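Local coordinates for polyhedrin (Operophtera brumata cypovirus 19, PDB 5A99), which forms the crystalline lattice of the viral occlusion bodies (polyhedra), which probably protect embedded cypovirus particles outside the insect host, at residues Leu66-Asn70 / Tyr71-Asp75; Asp195-Gly198 / Leu199-Glu203. All blocks are in the same frame, centred on the assembly; numbering follows the deposited sequence.

Contact 1 (Leu66-Asn70 / Tyr71-Asp75); sequences LVLPN and YRIND
The carboxamide of Asn70 folds over the start of 71-75 and grips two successive backbone amides with one oxygen. Its CG lies between the backbone N and the carbonyl carbon (chi1 61°), which turns OD1 back over the bend. Asn70 OD1 accepts from Arg72 N at 2.8 Å and from Ile73 N at 2.9 Å. The Ile73 bond is the straighter at its hydrogen (163°), although its donor stands well above the carbonyl plane of the side chain; Arg72 N is tilted less from that plane. The other end of the amide faces the opposite way along the chain: Asn70 ND2 donates to Val67 O at 2.7 Å, nearly in line with that C=O and close to the plane of its own amide. Gln47, on strand 46-53, also takes a hydrogen bond from ND2, so the group is held at both ends and its flip is fixed. A backbone bond also spans the bend: Asn70 N donates to Ile73 O at 2.8 Å, nearly straight.

Apolar packing flanks this polar centre. Leu68, whose CG is anti to its backbone N (chi1 -165°), crosses Ile73 obliquely and sets CD1 3.8 Å from Ile73 CG2. On the other branch, Leu68 CD2 lies 3.4 Å from Asp75 OD1, a buried oxygen with no hydrogen-bond partner in the model. Pro69, preceded by a cis peptide bond, lays CB against Ile73 O and Asn74 OD1, 3.7 Å from each.

Outward, Arg72 NH2 forms a salt bridge with Asp64 of the second subunit. The bond from Arg72 N to the side chain of Asn70 makes this an Asx turn, set in the loop between strand 56-61 and helix 81-92, where Tyr71 packs edge-to-face with Tyr71 of both neighbouring subunits.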
loop_
_atom_site.group_PDB
_atom_site.type_symbol
_atom_site.label_atom_id
_atom_site.label_comp_id
_atom_site.label_asym_id
_atom_site.label_seq_id
_atom_site.Cartn_x
_atom_site.Cartn_y
_atom_site.Cartn_z
ATOM N N LEU A 66 -4.617 -0.347 13.813
ATOM C CA LEU A 66 -4.326 -1.303 14.887
ATOM C C LEU A 66 -5.446 -1.382 15.931
ATOM O O LEU A 66 -5.673 -2.424 16.541
ATOM C CB LEU A 66 -3.011 -0.932 15.587
ATOM C CG LEU A 66 -1.742 -0.949 14.717
ATOM C CD1 LEU A 66 -0.566 -0.292 15.437
ATOM C CD2 LEU A 66 -1.412 -2.359 14.314
ATOM N N VAL A 67 -6.142 -0.280 16.147
ATOM C CA VAL A 67 -7.234 -0.269 17.109
ATOM C C VAL A 67 -8.383 -1.123 16.569
ATOM O O VAL A 67 -8.393 -1.495 15.394
ATOM C CB VAL A 67 -7.736 1.156 17.366
ATOM C CG1 VAL A 67 -6.637 1.999 17.972
ATOM C CG2 VAL A 67 -8.256 1.789 16.077
ATOM N N LEU A 68 -9.337 -1.452 17.427
ATOM C CA LEU A 68 -10.597 -2.033 16.974
ATOM C C LEU A 68 -11.752 -1.369 17.726
ATOM O O LEU A 68 -11.791 -1.388 18.949
ATOM C CB LEU A 68 -10.607 -3.552 17.190
ATOM C CG LEU A 68 -11.693 -4.337 16.440
ATOM C CD1 LEU A 68 -11.338 -5.834 16.399
ATOM C CD2 LEU A 68 -13.064 -4.132 17.072
ATOM N N PRO A 69 -12.742 -0.845 17.000
ATOM C CA PRO A 69 -12.956 -1.050 15.567
ATOM C C PRO A 69 -12.076 -0.181 14.677
ATOM O O PRO A 69 -11.536 0.859 15.096
ATOM C CB PRO A 69 -14.427 -0.662 15.386
ATOM C CG PRO A 69 -14.652 0.384 16.427
ATOM C CD PRO A 69 -13.805 -0.018 17.604
ATOM N N ASN A 70 -11.941 -0.623 13.430
ATOM C CA ASN A 70 -11.275 0.161 12.404
ATOM C C ASN A 70 -11.975 -0.053 11.065
ATOM O O ASN A 70 -12.941 -0.816 10.978
ATOM C CB ASN A 70 -9.780 -0.199 12.315
ATOM C CG ASN A 70 -9.544 -1.647 11.955
ATOM O OD1 ASN A 70 -9.662 -2.042 10.787
ATOM N ND2 ASN A 70 -9.174 -2.446 12.948
ATOM N N TYR A 71 -11.497 0.615 10.019
ATOM C CA TYR A 71 -12.191 0.574 8.733
ATOM C C TYR A 71 -12.071 -0.799 8.022
ATOM O O TYR A 71 -12.857 -1.108 7.129
ATOM C CB TYR A 71 -11.774 1.757 7.836
ATOM C CG TYR A 71 -10.308 1.809 7.457
ATOM C CD1 TYR A 71 -9.371 2.419 8.285
ATOM C CD2 TYR A 71 -9.862 1.255 6.265
ATOM C CE1 TYR A 71 -8.043 2.458 7.944
ATOM C CE2 TYR A 71 -8.534 1.294 5.912
ATOM C CZ TYR A 71 -7.623 1.902 6.748
ATOM O OH TYR A 71 -6.285 1.944 6.387
ATOM N N ARG A 72 -11.116 -1.624 8.445
ATOM C CA ARG A 72 -10.997 -2.993 7.938
ATOM C C ARG A 72 -11.864 -3.952 8.763
ATOM O O ARG A 72 -12.515 -4.837 8.210
ATOM C CB ARG A 72 -9.535 -3.454 7.964
ATOM C CG ARG A 72 -8.569 -2.543 7.225
ATOM C CD ARG A 72 -8.978 -2.346 5.759
ATOM N NE ARG A 72 -9.055 -3.611 5.036
ATOM C CZ ARG A 72 -8.015 -4.210 4.460
ATOM N NH1 ARG A 72 -6.798 -3.657 4.506
ATOM N NH2 ARG A 72 -8.185 -5.370 3.830
ATOM N N ILE A 73 -11.856 -3.769 10.084
ATOM C CA ILE A 73 -12.739 -4.503 11.004
ATOM C C ILE A 73 -13.581 -3.514 11.808
ATOM O O ILE A 73 -13.188 -3.055 12.889
ATOM C CB ILE A 73 -11.940 -5.394 11.990
ATOM C CG1 ILE A 73 -11.012 -6.342 11.228
ATOM C CG2 ILE A 73 -12.880 -6.185 12.900
ATOM C CD1 ILE A 73 -11.735 -7.451 10.471
ATOM N N ASN A 74 -14.744 -3.190 11.260
ATOM C CA ASN A 74 -15.641 -2.197 11.837
ATOM C C ASN A 74 -16.872 -2.884 12.444
ATOM O O ASN A 74 -17.999 -2.660 12.006
ATOM C CB ASN A 74 -16.049 -1.215 10.739
ATOM C CG ASN A 74 -16.509 0.117 11.282
ATOM O OD1 ASN A 74 -16.116 0.531 12.375
ATOM N ND2 ASN A 74 -17.350 0.802 10.516
ATOM N N ASP A 75 -16.647 -3.733 13.444
ATOM C CA ASP A 75 -17.726 -4.549 13.999
ATOM C C ASP A 75 -18.071 -4.197 15.450
ATOM O O ASP A 75 -18.832 -4.911 16.098
ATOM C CB ASP A 75 -17.412 -6.049 13.864
ATOM C CG ASP A 75 -16.067 -6.431 14.459
ATOM O OD1 ASP A 75 -15.599 -5.734 15.389
ATOM O OD2 ASP A 75 -15.482 -7.441 14.000
#

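Contact 2 (Asp195-Gly198 / Leu199-Glu203); sequences DGAG and LYNGE
A chi1 of 76° places CG of Asn201 between its backbone N and carbonyl carbon, and with chi2 near zero the side-chain amide folds back over Gly198. The carbonyl oxygen of Gly198 consequently sits over the face of that amide, 2.9 Å from Asn201 CG and at similar, longer distances from its OD1 and ND2. The side chain of Asn201 makes no hydrogen bond to this oxygen, but its backbone does: Asn201 N donates to Gly198 O at 3.0 Å from well above the plane of that carbonyl. Asn204 ND2 is a second donor to the same oxygen. The backbone bond closes a type I beta turn from Gly198 to Asn201, with Leu199 and Tyr200 at its corners. An Asx turn follows at once: Asn201 OD1 accepts from Glu203 N at 2.9 Å, a rather bent bond (131°), and also from Asn204 N just ahead of helix 205-210. At the other end of the amide, Asn201 ND2 approaches Ala197 CB (4.0 Å) and a water. This water accepts from Gly198 N at 2.6 Å and donates to Gly196 O at 3.1 Å, while its link to ND2 is weak. The two corner side chains leave the turn: Leu199 packs on Arg29 and Arg55, and Tyr200 carries its hydroxyl to Gln190 while resting on Ile205 of its own chain and of the third subunit.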
loop_
_atom_site.group_PDB
_atom_site.type_symbol
_atom_site.label_atom_id
_atom_site.label_comp_id
_atom_site.label_asym_id
_atom_site.label_seq_id
_atom_site.Cartn_x
_atom_site.Cartn_y
_atom_site.Cartn_z
ATOM N N ASP A 195 22.906 -18.689 0.068
ATOM C CA ASP A 195 23.753 -18.757 -1.122
ATOM C C ASP A 195 24.107 -17.389 -1.708
ATOM O O ASP A 195 23.632 -16.351 -1.243
ATOM C CB ASP A 195 23.107 -19.663 -2.164
ATOM C CG ASP A 195 22.851 -21.062 -1.627
ATOM O OD1 ASP A 195 23.655 -21.548 -0.801
ATOM O OD2 ASP A 195 21.842 -21.679 -2.011
ATOM N N GLY A 196 24.978 -17.394 -2.714
ATOM C CA GLY A 196 25.578 -16.167 -3.211
ATOM C C GLY A 196 24.632 -15.278 -4.012
ATOM O O GLY A 196 24.677 -14.047 -3.902
ATOM N N ALA A 197 23.773 -15.901 -4.811
ATOM C CA ALA A 197 22.903 -15.177 -5.732
ATOM C C ALA A 197 21.675 -14.604 -5.025
ATOM O O ALA A 197 20.744 -15.336 -4.672
ATOM C CB ALA A 197 22.472 -16.087 -6.870
ATOM N N GLY A 198 21.683 -13.291 -4.829
ATOM C CA GLY A 198 20.609 -12.618 -4.129
ATOM C C GLY A 198 19.318 -12.537 -4.926
ATOM O O GLY A 198 19.333 -12.389 -6.155
ATOM N N LEU A 199 18.200 -12.611 -4.207
ATOM C CA LEU A 199 16.872 -12.566 -4.813
ATOM C C LEU A 199 16.502 -11.158 -5.240
ATOM O O LEU A 199 15.447 -10.940 -5.828
ATOM C CB LEU A 199 15.819 -13.124 -3.856
ATOM C CG LEU A 199 16.046 -14.597 -3.507
ATOM C CD1 LEU A 199 14.839 -15.179 -2.799
ATOM C CD2 LEU A 199 16.383 -15.443 -4.748
ATOM N N TYR A 200 17.380 -10.205 -4.955
ATOM C CA TYR A 200 17.222 -8.844 -5.470
ATOM C C TYR A 200 18.337 -8.503 -6.446
ATOM O O TYR A 200 18.549 -7.326 -6.768
ATOM C CB TYR A 200 17.220 -7.835 -4.320
ATOM C CG TYR A 200 16.529 -8.371 -3.099
ATOM C CD1 TYR A 200 15.305 -9.019 -3.214
ATOM C CD2 TYR A 200 17.106 -8.265 -1.843
ATOM C CE1 TYR A 200 14.662 -9.537 -2.111
ATOM C CE2 TYR A 200 16.469 -8.783 -0.727
ATOM C CZ TYR A 200 15.242 -9.423 -0.877
ATOM O OH TYR A 200 14.580 -9.952 0.204
ATOM N N ASN A 201 19.047 -9.518 -6.939
ATOM C CA ASN A 201 20.099 -9.271 -7.924
ATOM C C ASN A 201 19.510 -9.032 -9.312
ATOM O O ASN A 201 18.293 -9.045 -9.496
ATOM C CB ASN A 201 21.136 -10.409 -7.963
ATOM C CG ASN A 201 20.636 -11.660 -8.688
ATOM O OD1 ASN A 201 19.533 -11.695 -9.254
ATOM N ND2 ASN A 201 21.472 -12.693 -8.690
ATOM N N GLY A 202 20.377 -8.827 -10.292
ATOM C CA GLY A 202 19.937 -8.487 -11.635
ATOM C C GLY A 202 18.919 -9.434 -12.239
ATOM O O GLY A 202 18.022 -8.997 -12.959
ATOM N N GLU A 203 19.046 -10.727 -11.944
ATOM C CA GLU A 203 18.199 -11.743 -12.574
ATOM C C GLU A 203 16.954 -12.122 -11.740
ATOM O O GLU A 203 15.989 -12.674 -12.275
ATOM C CB GLU A 203 19.024 -12.997 -12.918
ATOM C CG GLU A 203 20.180 -12.745 -13.875
ATOM C CD GLU A 203 21.356 -12.056 -13.196
ATOM O OE1 GLU A 203 21.646 -12.384 -12.024
ATOM O OE2 GLU A 203 21.986 -11.179 -13.827
HETATM O O HOH W 1 23.603 -12.084 -6.092
#

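How the contacts relate
Contacts 1 and 2 lie on opposite sides of the chain's centre, with centres 39 Å apart and nearest atoms about 23 Å apart, so they do not touch. They follow in series along the chain: 66-75 precedes helix 81-92, whereas the loop 195-203 leads from strand 184-190 toward helix 205-210. Both are loops bent round an asparagine, but they face different surroundings. Contact 1 is partly buried and meets both other subunits of the trimer; contact 2 is a surface feature whose residues all touch crystal neighbours, besides one contact with the third subunit. Because polyhedrin crystallises in infected cells, the lattice contacts of 195-203 probably correspond to packing in the polyhedron.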